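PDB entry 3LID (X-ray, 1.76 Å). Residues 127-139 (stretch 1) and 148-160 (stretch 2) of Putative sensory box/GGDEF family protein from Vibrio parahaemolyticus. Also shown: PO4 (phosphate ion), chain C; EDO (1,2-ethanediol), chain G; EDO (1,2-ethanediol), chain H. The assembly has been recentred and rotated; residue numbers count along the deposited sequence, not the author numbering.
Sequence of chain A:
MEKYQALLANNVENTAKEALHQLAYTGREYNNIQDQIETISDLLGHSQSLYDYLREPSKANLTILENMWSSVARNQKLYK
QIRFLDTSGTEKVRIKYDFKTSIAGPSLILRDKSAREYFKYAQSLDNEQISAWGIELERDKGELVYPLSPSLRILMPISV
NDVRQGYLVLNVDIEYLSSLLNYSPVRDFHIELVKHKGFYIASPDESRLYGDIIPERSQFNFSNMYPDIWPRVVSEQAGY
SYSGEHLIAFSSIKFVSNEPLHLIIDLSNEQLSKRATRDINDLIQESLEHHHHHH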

ATOM      1  N   ASN A 127     -20.862   8.864  -9.940  1.00 20.70           N
ATOM      2  CA  ASN A 127     -21.410   8.703  -8.584  1.00 20.87           C
ATOM      3  C   ASN A 127     -21.402   7.245  -8.172  1.00 21.16           C
ATOM      4  O   ASN A 127     -21.825   6.410  -8.946  1.00 21.40           O
ATOM      5  CB  ASN A 127     -22.862   9.252  -8.464  1.00 20.89           C
ATOM      6  CG  ASN A 127     -22.947  10.771  -8.649  1.00 23.84           C
ATOM      7  OD1 ASN A 127     -21.981  11.477  -8.436  1.00 22.23           O
ATOM      8  ND2 ASN A 127     -24.174  11.281  -8.947  1.00 20.77           N
ATOM      9  N   GLU A 128     -20.858   6.953  -6.987  1.00 20.50           N
ATOM     10  CA  GLU A 128     -20.877   5.682  -6.309  1.00 21.01           C
ATOM     11  C   GLU A 128     -19.870   4.726  -6.952  1.00 21.82           C
ATOM     12  O   GLU A 128     -19.792   3.582  -6.575  1.00 21.67           O
ATOM     13  CB  GLU A 128     -22.298   5.097  -6.238  1.00 22.81           C
ATOM     14  CG  GLU A 128     -23.037   5.476  -4.956  1.00 23.25           C
ATOM     15  CD  GLU A 128     -23.383   6.955  -4.834  1.00 25.03           C
ATOM     16  OE1 GLU A 128     -23.215   7.513  -3.746  1.00 23.43           O
ATOM     17  OE2 GLU A 128     -23.809   7.526  -5.847  1.00 25.60           O
ATOM     18  N   GLN A 129     -19.106   5.229  -7.924  1.00 20.66           N
ATOM     19  CA  GLN A 129     -18.051   4.411  -8.525  1.00 22.58           C
ATOM     20  C   GLN A 129     -16.840   4.373  -7.620  1.00 21.91           C
ATOM     21  O   GLN A 129     -16.308   5.432  -7.252  1.00 22.46           O
ATOM     22  CB  GLN A 129     -17.624   5.025  -9.867  1.00 20.22           C
ATOM     23  CG  GLN A 129     -16.460   4.204 -10.533  1.00 25.07           C
ATOM     24  CD  GLN A 129     -15.953   4.791 -11.808  1.00 25.32           C
ATOM     25  OE1 GLN A 129     -16.387   5.842 -12.302  1.00 22.30           O
ATOM     26  NE2 GLN A 129     -14.948   4.090 -12.376  1.00 27.43           N
ATOM     27  N   ILE A 130     -16.356   3.174  -7.297  1.00 21.42           N
ATOM     28  CA  ILE A 130     -15.152   3.071  -6.459  1.00 19.51           C
ATOM     29  C   ILE A 130     -13.928   2.888  -7.349  1.00 19.94           C
ATOM     30  O   ILE A 130     -13.919   1.969  -8.199  1.00 18.83           O
ATOM     31  CB  ILE A 130     -15.298   1.909  -5.532  1.00 20.69           C
ATOM     32  CG1 ILE A 130     -16.628   2.046  -4.729  1.00 22.85           C
ATOM     33  CG2 ILE A 130     -14.082   1.877  -4.595  1.00 24.37           C
ATOM     34  CD1 ILE A 130     -16.875   0.917  -3.717  1.00 25.93           C
ATOM     35  N   SER A 131     -12.914   3.734  -7.220  1.00 17.90           N
ATOM     36  CA  SER A 131     -11.721   3.491  -7.963  1.00 17.07           C
ATOM     37  C   SER A 131     -10.571   3.809  -6.998  1.00 16.98           C
ATOM     38  O   SER A 131     -10.769   3.837  -5.798  1.00 16.17           O
ATOM     39  CB  SER A 131     -11.645   4.372  -9.205  1.00 17.98           C
ATOM     40  OG  SER A 131     -10.505   4.019 -10.068  1.00 20.34           O
ATOM     41  N   ALA A 132      -9.367   3.982  -7.539  1.00 16.32           N
ATOM     42  CA  ALA A 132      -8.183   4.160  -6.687  1.00 15.21           C
ATOM     43  C   ALA A 132      -7.077   4.916  -7.381  1.00 16.08           C
ATOM     44  O   ALA A 132      -6.994   4.868  -8.612  1.00 17.58           O
ATOM     45  CB  ALA A 132      -7.615   2.774  -6.140  1.00 16.26           C
ATOM     46  N   TRP A 133      -6.247   5.625  -6.610  1.00 15.46           N
ATOM     47  CA  TRP A 133      -5.142   6.388  -7.155  1.00 14.39           C
ATOM     48  C   TRP A 133      -3.866   5.511  -6.980  1.00 14.81           C
ATOM     49  O   TRP A 133      -3.789   4.680  -6.059  1.00 15.40           O
ATOM     50  CB  TRP A 133      -5.012   7.708  -6.367  1.00 14.87           C
ATOM     51  CG  TRP A 133      -4.029   8.669  -6.940  1.00 12.91           C
ATOM     52  CD1 TRP A 133      -2.930   9.165  -6.319  1.00 13.79           C
ATOM     53  CD2 TRP A 133      -4.108   9.295  -8.238  1.00 15.52           C
ATOM     54  NE1 TRP A 133      -2.284  10.054  -7.185  1.00 17.34           N
ATOM     55  CE2 TRP A 133      -2.969  10.130  -8.362  1.00 16.85           C
ATOM     56  CE3 TRP A 133      -4.994   9.143  -9.325  1.00 18.63           C
ATOM     57  CZ2 TRP A 133      -2.712  10.916  -9.507  1.00 18.87           C
ATOM     58  CZ3 TRP A 133      -4.751   9.934 -10.510  1.00 20.03           C
ATOM     59  CH2 TRP A 133      -3.602  10.776 -10.591  1.00 19.88           C
ATOM     60  N   GLY A 134      -2.894   5.693  -7.898  1.00 17.03           N
ATOM     61  CA  GLY A 134      -1.568   4.978  -7.724  1.00 17.82           C
ATOM     62  C   GLY A 134      -0.909   5.360  -6.382  1.00 17.27           C
ATOM     63  O   GLY A 134      -1.070   6.467  -5.853  1.00 16.00           O
ATOM     64  N   ILE A 135      -0.099   4.455  -5.855  1.00 16.81           N
ATOM     65  CA  ILE A 135       0.612   4.704  -4.590  1.00 15.32           C
ATOM     66  C   ILE A 135       1.427   5.995  -4.672  1.00 15.42           C
ATOM     67  O   ILE A 135       2.116   6.230  -5.663  1.00 17.72           O
ATOM     68  CB  ILE A 135       1.531   3.505  -4.276  1.00 16.45           C
ATOM     69  CG1 ILE A 135       0.605   2.311  -3.920  1.00 15.35           C
ATOM     70  CG2 ILE A 135       2.420   3.844  -3.047  1.00 17.17           C
ATOM     71  CD1 ILE A 135       1.399   0.953  -3.913  1.00 17.81           C
ATOM     72  N   GLU A 136       1.251   6.865  -3.663  1.00 14.90           N
ATOM     73  CA  GLU A 136       1.837   8.224  -3.690  1.00 15.00           C
ATOM     74  C   GLU A 136       1.962   8.685  -2.261  1.00 14.85           C
ATOM     75  O   GLU A 136       1.085   8.391  -1.396  1.00 14.86           O
ATOM     76  CB  GLU A 136       0.856   9.142  -4.425  1.00 17.91           C
ATOM     77  CG  GLU A 136       1.243  10.583  -4.414  1.00 18.94           C
ATOM     78  CD  GLU A 136       0.215  11.348  -5.262  1.00 21.19           C
ATOM     79  OE1 GLU A 136       0.285  11.282  -6.495  1.00 18.59           O
ATOM     80  OE2 GLU A 136      -0.677  12.012  -4.712  1.00 21.66           O
ATOM     81  N   LEU A 137       3.057   9.386  -1.996  1.00 13.82           N
ATOM     82  CA  LEU A 137       3.322   9.811  -0.588  1.00 13.38           C
ATOM     83  C   LEU A 137       2.266  10.845  -0.167  1.00 14.82           C
ATOM     84  O   LEU A 137       1.809  11.667  -0.963  1.00 15.77           O
ATOM     85  CB  LEU A 137       4.695  10.504  -0.543  1.00 14.43           C
ATOM     86  CG  LEU A 137       5.826   9.534  -0.903  1.00 14.60           C
ATOM     87  CD1 LEU A 137       7.204  10.187  -1.039  1.00 15.41           C
ATOM     88  CD2 LEU A 137       5.914   8.479   0.185  1.00 14.91           C
ATOM     89  N   GLU A 138       1.914  10.800   1.099  1.00 14.28           N
ATOM     90  CA  GLU A 138       1.012  11.840   1.679  1.00 13.84           C
ATOM     91  C   GLU A 138       1.647  13.236   1.758  1.00 14.91           C
ATOM     92  O   GLU A 138       2.872  13.356   1.962  1.00 14.55           O
ATOM     93  CB  GLU A 138       0.623  11.425   3.047  1.00 15.42           C
ATOM     94  CG  GLU A 138      -0.325  10.193   2.958  1.00 16.94           C
ATOM     95  CD  GLU A 138      -0.898   9.731   4.313  1.00 20.17           C
ATOM     96  OE1 GLU A 138      -0.335  10.081   5.343  1.00 22.30           O
ATOM     97  OE2 GLU A 138      -1.959   8.989   4.394  1.00 25.70           O
ATOM     98  N   ARG A 139       0.799  14.245   1.602  1.00 16.25           N
ATOM     99  CA  ARG A 139       1.272  15.632   1.754  1.00 15.04           C
ATOM    100  C   ARG A 139       0.281  16.434   2.624  1.00 16.28           C
ATOM    101  O   ARG A 139      -0.908  16.087   2.729  1.00 16.10           O
ATOM    102  CB  ARG A 139       1.329  16.316   0.372  1.00 15.61           C
ATOM    103  CG  ARG A 139       2.478  15.713  -0.523  1.00 18.49           C
ATOM    104  CD  ARG A 139       2.591  16.357  -1.943  1.00 19.40           C
ATOM    105  NE  ARG A 139       3.753  15.723  -2.606  1.00 18.53           N
ATOM    106  CZ  ARG A 139       4.985  16.189  -2.741  1.00 20.47           C
ATOM    107  NH1 ARG A 139       5.370  17.396  -2.278  1.00 20.92           N
ATOM    108  NH2 ARG A 139       5.884  15.407  -3.406  1.00 20.76           N
ATOM    109  N   LEU A 148       7.951   9.626   5.819  1.00 17.70           N
ATOM    110  CA  LEU A 148       7.304   9.475   4.528  1.00 16.26           C
ATOM    111  C   LEU A 148       6.281   8.396   4.592  1.00 18.00           C
ATOM    112  O   LEU A 148       6.504   7.334   5.185  1.00 18.46           O
ATOM    113  CB  LEU A 148       8.321   9.152   3.444  1.00 15.83           C
ATOM    114  CG  LEU A 148       9.331  10.282   3.296  1.00 17.18           C
ATOM    115  CD1 LEU A 148      10.357   9.889   2.161  1.00 18.19           C
ATOM    116  CD2 LEU A 148       8.680  11.561   2.827  1.00 16.18           C
ATOM    117  N   SER A 149       5.180   8.662   3.925  1.00 16.89           N
ATOM    118  CA  SER A 149       3.956   7.863   4.062  1.00 19.14           C
ATOM    119  C   SER A 149       3.299   7.481   2.735  1.00 16.86           C
ATOM    120  O   SER A 149       2.413   8.213   2.223  1.00 17.19           O
ATOM    121  CB  SER A 149       2.996   8.668   4.973  1.00 21.21           C
ATOM    122  OG  SER A 149       1.713   8.061   5.059  1.00 29.30           O
ATOM    123  N   PRO A 150       3.734   6.344   2.114  1.00 17.10           N
ATOM    124  CA  PRO A 150       3.171   5.932   0.837  1.00 15.54           C
ATOM    125  C   PRO A 150       1.725   5.384   1.035  1.00 16.53           C
ATOM    126  O   PRO A 150       1.502   4.506   1.931  1.00 16.12           O
ATOM    127  CB  PRO A 150       4.140   4.802   0.311  1.00 16.41           C
ATOM    128  CG  PRO A 150       4.725   4.233   1.627  1.00 17.91           C
ATOM    129  CD  PRO A 150       4.754   5.431   2.654  1.00 19.05           C
ATOM    130  N   SER A 151       0.781   5.966   0.306  1.00 14.92           N
ATOM    131  CA  SER A 151      -0.657   5.621   0.479  1.00 14.35           C
ATOM    132  C   SER A 151      -1.245   5.282  -0.848  1.00 14.31           C
ATOM    133  O   SER A 151      -0.909   5.892  -1.866  1.00 14.10           O
ATOM    134  CB  SER A 151      -1.535   6.831   0.966  1.00 17.63           C
ATOM    135  OG  SER A 151      -1.390   7.126   2.303  1.00 31.60           O
ATOM    136  N   LEU A 152      -2.147   4.280  -0.817  1.00 13.85           N
ATOM    137  CA  LEU A 152      -2.944   3.912  -1.970  1.00 13.43           C
ATOM    138  C   LEU A 152      -4.370   4.406  -1.650  1.00 13.82           C
ATOM    139  O   LEU A 152      -5.005   3.966  -0.694  1.00 15.05           O
ATOM    140  CB  LEU A 152      -2.862   2.383  -2.126  1.00 13.65           C
ATOM    141  CG  LEU A 152      -3.324   1.908  -3.525  1.00 18.11           C
ATOM    142  CD1 LEU A 152      -2.834   0.380  -3.781  1.00 18.86           C
ATOM    143  CD2 LEU A 152      -4.802   2.069  -3.679  1.00 19.31           C
ATOM    144  N   ARG A 153      -4.801   5.422  -2.368  1.00 13.34           N
ATOM    145  CA  ARG A 153      -6.052   6.124  -1.939  1.00 14.14           C
ATOM    146  C   ARG A 153      -7.220   5.489  -2.697  1.00 14.77           C
ATOM    147  O   ARG A 153      -7.260   5.477  -3.925  1.00 15.14           O
ATOM    148  CB  ARG A 153      -5.945   7.627  -2.333  1.00 13.28           C
ATOM    149  CG  ARG A 153      -4.936   8.333  -1.374  1.00 12.29           C
ATOM    150  CD  ARG A 153      -4.504   9.707  -1.984  1.00 13.20           C
ATOM    151  NE  ARG A 153      -3.466  10.312  -1.179  1.00 14.24           N
ATOM    152  CZ  ARG A 153      -2.184   9.992  -1.277  1.00 16.38           C
ATOM    153  NH1 ARG A 153      -1.790   9.012  -2.153  1.00 15.25           N
ATOM    154  NH2 ARG A 153      -1.304  10.605  -0.488  1.00 16.06           N
ATOM    155  N   ILE A 154      -8.208   5.008  -1.953  1.00 14.76           N
ATOM    156  CA  ILE A 154      -9.471   4.508  -2.566  1.00 13.89           C
ATOM    157  C   ILE A 154     -10.418   5.756  -2.649  1.00 13.47           C
ATOM    158  O   ILE A 154     -10.461   6.533  -1.662  1.00 13.91           O
ATOM    159  CB  ILE A 154     -10.115   3.497  -1.661  1.00 13.34           C
ATOM    160  CG1 ILE A 154      -9.056   2.438  -1.202  1.00 16.04           C
ATOM    161  CG2 ILE A 154     -11.308   2.880  -2.385  1.00 16.44           C
ATOM    162  CD1 ILE A 154      -8.391   1.679  -2.390  1.00 16.88           C
ATOM    163  N   LEU A 155     -11.074   5.928  -3.781  1.00 14.68           N
ATOM    164  CA  LEU A 155     -11.848   7.138  -4.084  1.00 13.65           C
ATOM    165  C   LEU A 155     -13.233   6.740  -4.504  1.00 16.19           C
ATOM    166  O   LEU A 155     -13.387   5.835  -5.278  1.00 15.89           O
ATOM    167  CB  LEU A 155     -11.166   7.821  -5.237  1.00 14.50           C
ATOM    168  CG  LEU A 155      -9.684   8.120  -5.004  1.00 14.03           C
ATOM    169  CD1 LEU A 155      -9.100   8.633  -6.340  1.00 13.29           C
ATOM    170  CD2 LEU A 155      -9.550   9.312  -3.905  1.00 14.71           C
ATOM    171  N   MET A 156     -14.265   7.420  -3.944  1.00 15.42           N
ATOM    172  CA  MET A 156     -15.653   7.077  -4.300  1.00 15.78           C
ATOM    173  C   MET A 156     -16.485   8.359  -4.147  1.00 15.88           C
ATOM    174  O   MET A 156     -16.733   8.803  -3.003  1.00 16.43           O
ATOM    175  CB  MET A 156     -16.132   5.954  -3.347  1.00 17.13           C
ATOM    176  CG  MET A 156     -17.571   5.475  -3.596  1.00 19.42           C
ATOM    177  SD  MET A 156     -18.037   4.349  -2.333  1.00 24.74           S
ATOM    178  CE  MET A 156     -19.674   4.208  -2.961  1.00 24.93           C
ATOM    179  N   PRO A 157     -17.001   8.880  -5.265  1.00 17.46           N
ATOM    180  CA  PRO A 157     -17.946  10.047  -5.125  1.00 15.87           C
ATOM    181  C   PRO A 157     -19.255   9.516  -4.510  1.00 16.20           C
ATOM    182  O   PRO A 157     -19.691   8.378  -4.816  1.00 16.45           O
ATOM    183  CB  PRO A 157     -18.196  10.509  -6.556  1.00 17.41           C
ATOM    184  CG  PRO A 157     -16.988   9.831  -7.355  1.00 16.64           C
ATOM    185  CD  PRO A 157     -16.738   8.528  -6.671  1.00 17.12           C
ATOM    186  N   ILE A 158     -19.870  10.312  -3.604  1.00 15.19           N
ATOM    187  CA  ILE A 158     -21.008   9.872  -2.854  1.00 15.93           C
ATOM    188  C   ILE A 158     -22.150  10.885  -3.221  1.00 17.32           C
ATOM    189  O   ILE A 158     -21.930  12.077  -3.183  1.00 18.46           O
ATOM    190  CB  ILE A 158     -20.802   9.965  -1.317  1.00 16.51           C
ATOM    191  CG1 ILE A 158     -19.594   9.054  -0.887  1.00 15.82           C
ATOM    192  CG2 ILE A 158     -22.155   9.450  -0.624  1.00 15.81           C
ATOM    193  CD1 ILE A 158     -19.767   7.579  -1.321  1.00 14.04           C
ATOM    194  N   SER A 159     -23.302  10.327  -3.570  1.00 18.36           N
ATOM    195  CA  SER A 159     -24.444  11.183  -3.975  1.00 18.07           C
ATOM    196  C   SER A 159     -25.672  10.901  -3.095  1.00 18.25           C
ATOM    197  O   SER A 159     -25.812   9.840  -2.435  1.00 18.14           O
ATOM    198  CB  SER A 159     -24.774  10.993  -5.450  1.00 18.29           C
ATOM    199  OG  SER A 159     -25.213   9.657  -5.717  1.00 21.36           O
ATOM    200  N   VAL A 160     -26.600  11.866  -3.084  1.00 17.99           N
ATOM    201  CA  VAL A 160     -27.888  11.740  -2.326  1.00 18.44           C
ATOM    202  C   VAL A 160     -28.921  12.231  -3.353  1.00 18.62           C
ATOM    203  O   VAL A 160     -28.755  13.363  -3.873  1.00 18.04           O
ATOM    204  CB  VAL A 160     -27.936  12.640  -1.100  1.00 20.37           C
ATOM    205  CG1 VAL A 160     -29.358  12.679  -0.510  1.00 22.88           C
ATOM    206  CG2 VAL A 160     -26.967  12.144  -0.022  1.00 20.54           C
TER
HETATM  207  P   PO4 C 321      -3.107  13.050   1.380  1.00 15.25           P
HETATM  208  O1  PO4 C 321      -2.883  13.016   2.904  1.00 15.66           O
HETATM  209  O2  PO4 C 321      -4.008  14.277   1.182  1.00 14.86           O
HETATM  210  O3  PO4 C 321      -3.828  11.831   0.882  1.00 15.83           O
HETATM  211  O4  PO4 C 321      -1.782  13.247   0.651  1.00 15.42           O
HETATM  212  C1  EDO G   4      -6.251   5.646 -11.883  0.70 35.19           C
HETATM  213  O1  EDO G   4      -5.287   5.365 -10.856  0.70 32.41           O
HETATM  214  C2  EDO G   4      -5.735   6.750 -12.789  0.70 33.83           C
HETATM  215  O2  EDO G   4      -4.323   6.852 -12.613  0.70 32.83           O
HETATM  216  C1  EDO H   5       6.990   7.165  -4.016  1.00 19.71           C
HETATM  217  O1  EDO H   5       7.905   6.154  -4.597  1.00 19.81           O
HETATM  218  C2  EDO H   5       5.737   6.448  -3.552  1.00 16.55           C
HETATM  219  O2  EDO H   5       5.003   6.005  -4.703  1.00 19.35           O
HETATM  220  O   HOH W   1      -2.725   6.938  -3.807  1.00 15.57           O
HETATM  221  O   HOH W   2       4.717  11.244   2.900  1.00 17.03           O

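This is an antiparallel strand pairing broken into two short ladders, with a one-residue register shift between them, where a water and an arginine side chain bridge the strands.

In the first ladder Ser 131 and Leu 155 form a hydrogen-bonded pair, N of Ser 131 to O of Leu 155 and N of Leu 155 to O of Ser 131, both 2.9 Å and nearly straight. Trp 133 N continues the pattern to Arg 153 O at 2.9 Å. The second ladder pairs Glu 136 with Ser 151, again through two bonds, Glu 136 N to Ser 151 O and Ser 151 N to Glu 136 O, each 3.0 Å; Glu 138 N then reaches Ser 149 O at 2.9 Å.

Between the ladders stretch 1 spends one extra residue, and water 1 enters there. It accepts from Arg 153 N (2.9 Å), which has no direct bond to stretch 1, and from Arg 153 NH1 (2.8 Å), and lies 2.7 Å from Gly 134 O and 2.9 Å from Ser 151 O, the latter also bonded to Glu 136 N, so it bridges the strands where direct bonding lapses.

Arg 153, with the largest area covered by the other stretch, ties this region together. Its NH1 donates to Glu 136 O at 3.0 Å, while NH2 makes weak bonds to Glu 136 O at 3.4 Å and Leu 137 O at 3.3 Å and a better one to phosphate O4 at 2.9 Å. Glu 136 OE2 lies over one face of the Arg 153 guanidinium, 4.1 Å from NH1: the charges attract, but no N-H points at the oxygen. Glu 136 OE1 instead accepts from Trp 133 NE1 at 2.9 Å, bracing stretch 1 across its irregular turn. The phosphate, probably from the crystallisation liquor, takes Arg 153 NE on its O3 at 2.6 Å and Arg 139 N on its O4 at 2.9 Å.

Ala 132, Ile 154, Leu 137 and Pro 150 share one face of the sheet. There the small Ala 132 CB sits 3.8 Å from Leu 152 CD2, and Leu 137 CD2 lies 4.1 Å from Pro 150 CB. Ile 135 CG1 meets Leu 152 CB at 3.9 Å, and Ile 130 CG1 meets Met 156 SD at 3.6 Å, extending the apolar contact along the pair.

Both ends are closed by glutamates. Glu 128, at positive phi, donates its N to Pro 157 O (2.8 Å), and its side chain folds back so that OE1 accepts from Ser 159 N (2.8 Å) and OE2 from Ser 159 OG (2.6 Å). Glu 138 takes weak bonds from two serines, Ser 149 OG to OE1 and Ser 151 OG to OE2, both 2.9 Å.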